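Local coordinates for CIR protein (Plasmodium chabaudi chabaudi, PDB 6ZYV), which is of unknown function but belongs to the PIR variant antigen family of malaria parasites, whose ectodomain is probably displayed on infected red blood cells, at residues A91-L99 and L110-I118. The protein carries 5 engineered substitutions. Numbering follows the deposited sequence.
Sequences AILWLSYIL and LKNFYTNHI
L95 projects from helix 81-101 as a knob into a hole formed by L110, F113, Y114 and I118 of helix 110-118. Its CD2 lies 3.6 Å from L110 CD1, while its CD1 lies 4.0 Å from F113 CE1. I118 reaches L95 tip to tip, the exact position of its CD1 being uncertain. In L95, CG is anti to the backbone N (chi1 -175°), which carries both methyls to the second helix, where the side chain lies across L110 and F113; its CD2 also brushes CD2 of the Y114 ring.

L110 returns the interlock, its side chain settling among I92, L95, S96 and L99. Its CD1 branch turns to L95 and its CD2 branch to the hydroxyl of S96, OG to CD2 3.7 Å. One turn beyond L95, L99 packs against the first turn of helix 110-118: CD1 lies 3.6 Å from the L110 CA, and CD2 makes a CH-pi contact over one face of the F113 ring, 4.0 Å from its centroid. The opposite face of that ring is covered by CB of H117, so the phenyl group is sandwiched between a neighbouring helix and its own.

This reciprocal knobs-into-holes packing joins two consecutive helices of the all-helical PIR ectodomain; the axes of segments 91-99 and 110-118 approach to 11.1 Å at an angle of 108° between their N-to-C directions. Within the first helix, S96 OG donates to I92 O at 2.8 Å, a carbonyl that also takes the S96 backbone N-H from the opposite face of its plane; the hydroxyl is thereby satisfied beside the apolar L110. Further out, the Y114 hydroxyl is hydrogen-bonded to Y124 and its ring meets F63 nearly perpendicularly, whereas F113 rests on N56 and I59 of helix 55-71. Helix 134-149 adds M147 against I92 and S96.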
# COMPACT_ATOMS: atom_id res chain seq x y z
N ALA A 91 -1.89 -1.22 -3.32
CA ALA A 91 -3.10 -0.42 -3.28
C ALA A 91 -4.20 -1.14 -2.51
O ALA A 91 -4.89 -0.52 -1.71
CB ALA A 91 -3.57 -0.10 -4.71
N ILE A 92 -4.34 -2.46 -2.72
CA ILE A 92 -5.35 -3.26 -2.03
C ILE A 92 -4.98 -3.49 -0.56
O ILE A 92 -5.87 -3.58 0.28
CB ILE A 92 -5.65 -4.54 -2.83
CG1 ILE A 92 -6.39 -4.14 -4.14
CG2 ILE A 92 -6.46 -5.58 -2.03
CD1 ILE A 92 -6.47 -5.21 -5.17
N LEU A 93 -3.69 -3.47 -0.22
CA LEU A 93 -3.23 -3.54 1.16
C LEU A 93 -3.62 -2.23 1.86
O LEU A 93 -4.14 -2.27 2.97
CB LEU A 93 -1.69 -3.74 1.22
CG LEU A 93 -1.08 -3.74 2.62
CD1 LEU A 93 -1.66 -4.90 3.46
CD2 LEU A 93 0.48 -3.78 2.54
N TRP A 94 -3.43 -1.08 1.18
CA TRP A 94 -3.81 0.22 1.73
C TRP A 94 -5.33 0.27 1.91
O TRP A 94 -5.81 0.72 2.94
CB TRP A 94 -3.34 1.37 0.81
CG TRP A 94 -3.86 2.72 1.22
CD1 TRP A 94 -3.38 3.52 2.22
CD2 TRP A 94 -5.02 3.40 0.68
NE1 TRP A 94 -4.12 4.67 2.30
CE2 TRP A 94 -5.13 4.63 1.35
CE3 TRP A 94 -5.93 3.12 -0.36
CZ2 TRP A 94 -6.14 5.57 1.04
CZ3 TRP A 94 -6.94 4.03 -0.64
CH2 TRP A 94 -7.05 5.23 0.06
N LEU A 95 -6.08 -0.23 0.91
CA LEU A 95 -7.53 -0.25 0.95
C LEU A 95 -8.03 -1.09 2.13
O LEU A 95 -8.96 -0.66 2.82
CB LEU A 95 -8.08 -0.75 -0.40
CG LEU A 95 -9.61 -0.70 -0.53
CD1 LEU A 95 -10.16 0.70 -0.29
CD2 LEU A 95 -10.05 -1.26 -1.90
N SER A 96 -7.37 -2.23 2.41
CA SER A 96 -7.71 -3.10 3.55
C SER A 96 -7.50 -2.36 4.86
O SER A 96 -8.33 -2.46 5.75
CB SER A 96 -6.86 -4.36 3.54
OG SER A 96 -7.07 -5.02 2.31
N TYR A 97 -6.40 -1.62 4.96
CA TYR A 97 -6.09 -0.81 6.12
C TYR A 97 -7.20 0.24 6.34
O TYR A 97 -7.68 0.38 7.45
CB TYR A 97 -4.67 -0.18 5.99
CG TYR A 97 -4.52 1.15 6.68
CD1 TYR A 97 -4.37 1.23 8.06
CD2 TYR A 97 -4.59 2.34 5.96
CE1 TYR A 97 -4.28 2.46 8.70
CE2 TYR A 97 -4.54 3.57 6.60
CZ TYR A 97 -4.37 3.63 7.97
OH TYR A 97 -4.29 4.86 8.61
N ILE A 98 -7.60 0.97 5.28
CA ILE A 98 -8.64 2.00 5.36
C ILE A 98 -9.98 1.41 5.81
O ILE A 98 -10.60 1.93 6.73
CB ILE A 98 -8.79 2.73 4.00
CG1 ILE A 98 -7.52 3.53 3.68
CG2 ILE A 98 -10.07 3.63 3.94
CD1 ILE A 98 -7.22 4.62 4.65
N LEU A 99 -10.40 0.31 5.18
CA LEU A 99 -11.65 -0.33 5.54
C LEU A 99 -11.60 -0.86 6.97
O LEU A 99 -12.59 -0.74 7.69
CB LEU A 99 -12.04 -1.41 4.52
CG LEU A 99 -12.33 -0.91 3.08
CD1 LEU A 99 -12.87 -2.03 2.22
CD2 LEU A 99 -13.33 0.26 3.06
N LEU A 110 -14.39 -5.78 1.99
CA LEU A 110 -13.50 -5.36 0.92
C LEU A 110 -14.01 -5.75 -0.48
O LEU A 110 -14.05 -4.88 -1.36
CB LEU A 110 -12.09 -5.91 1.17
CG LEU A 110 -11.06 -5.79 0.05
CD1 LEU A 110 -10.73 -4.34 -0.21
CD2 LEU A 110 -9.81 -6.55 0.40
N LYS A 111 -14.38 -7.03 -0.71
CA LYS A 111 -14.87 -7.47 -2.02
C LYS A 111 -16.11 -6.67 -2.44
O LYS A 111 -16.16 -6.15 -3.56
CB LYS A 111 -15.15 -8.98 -2.03
CG LYS A 111 -15.45 -9.55 -3.44
CD LYS A 111 -15.22 -11.07 -3.51
CE LYS A 111 -15.38 -11.57 -4.94
NZ LYS A 111 -15.27 -13.06 -5.04
N ASN A 112 -17.04 -6.48 -1.51
CA ASN A 112 -18.25 -5.71 -1.71
C ASN A 112 -17.95 -4.23 -2.00
O ASN A 112 -18.51 -3.67 -2.94
CB ASN A 112 -19.18 -5.87 -0.50
CG ASN A 112 -20.47 -5.11 -0.62
OD1 ASN A 112 -20.62 -4.01 -0.06
ND2 ASN A 112 -21.42 -5.65 -1.39
N PHE A 113 -17.06 -3.60 -1.22
CA PHE A 113 -16.64 -2.22 -1.43
C PHE A 113 -16.00 -2.05 -2.82
O PHE A 113 -16.27 -1.06 -3.48
CB PHE A 113 -15.65 -1.76 -0.33
CG PHE A 113 -15.28 -0.29 -0.42
CD1 PHE A 113 -14.23 0.13 -1.22
CD2 PHE A 113 -15.99 0.66 0.28
CE1 PHE A 113 -13.94 1.47 -1.35
CE2 PHE A 113 -15.69 2.01 0.16
CZ PHE A 113 -14.68 2.41 -0.68
N TYR A 114 -15.14 -2.98 -3.26
CA TYR A 114 -14.49 -2.88 -4.57
C TYR A 114 -15.52 -2.87 -5.70
O TYR A 114 -15.46 -2.00 -6.57
CB TYR A 114 -13.49 -4.04 -4.79
CG TYR A 114 -12.36 -3.67 -5.73
CD1 TYR A 114 -12.52 -3.77 -7.11
CD2 TYR A 114 -11.14 -3.23 -5.25
CE1 TYR A 114 -11.48 -3.43 -7.98
CE2 TYR A 114 -10.10 -2.91 -6.10
CZ TYR A 114 -10.28 -2.98 -7.47
OH TYR A 114 -9.22 -2.65 -8.29
N THR A 115 -16.45 -3.83 -5.69
CA THR A 115 -17.47 -3.93 -6.73
C THR A 115 -18.46 -2.76 -6.69
O THR A 115 -18.81 -2.22 -7.74
CB THR A 115 -18.23 -5.27 -6.58
OG1 THR A 115 -17.36 -6.40 -6.77
CG2 THR A 115 -19.46 -5.38 -7.46
N ASN A 116 -18.90 -2.36 -5.49
CA ASN A 116 -19.91 -1.31 -5.37
C ASN A 116 -19.39 0.12 -5.32
O ASN A 116 -20.21 1.03 -5.46
CB ASN A 116 -20.80 -1.55 -4.16
CG ASN A 116 -21.63 -2.80 -4.26
OD1 ASN A 116 -21.75 -3.57 -3.31
ND2 ASN A 116 -22.22 -3.04 -5.43
N HIS A 117 -18.10 0.36 -5.08
CA HIS A 117 -17.58 1.72 -4.99
C HIS A 117 -16.39 2.00 -5.86
O HIS A 117 -16.16 3.17 -6.17
CB HIS A 117 -17.27 2.11 -3.55
CG HIS A 117 -18.46 2.10 -2.66
ND1 HIS A 117 -19.41 3.12 -2.69
CD2 HIS A 117 -18.87 1.16 -1.78
CE1 HIS A 117 -20.35 2.76 -1.82
NE2 HIS A 117 -20.05 1.60 -1.23
N ILE A 118 -15.62 0.98 -6.26
CA ILE A 118 -14.44 1.23 -7.10
C ILE A 118 -14.76 0.94 -8.55
O ILE A 118 -14.58 1.81 -9.39
CB ILE A 118 -13.19 0.48 -6.57
CG1 ILE A 118 -12.72 1.13 -5.26
CG2 ILE A 118 -12.07 0.46 -7.62
CD1 ILE A 118 -11.99 0.31 -4.49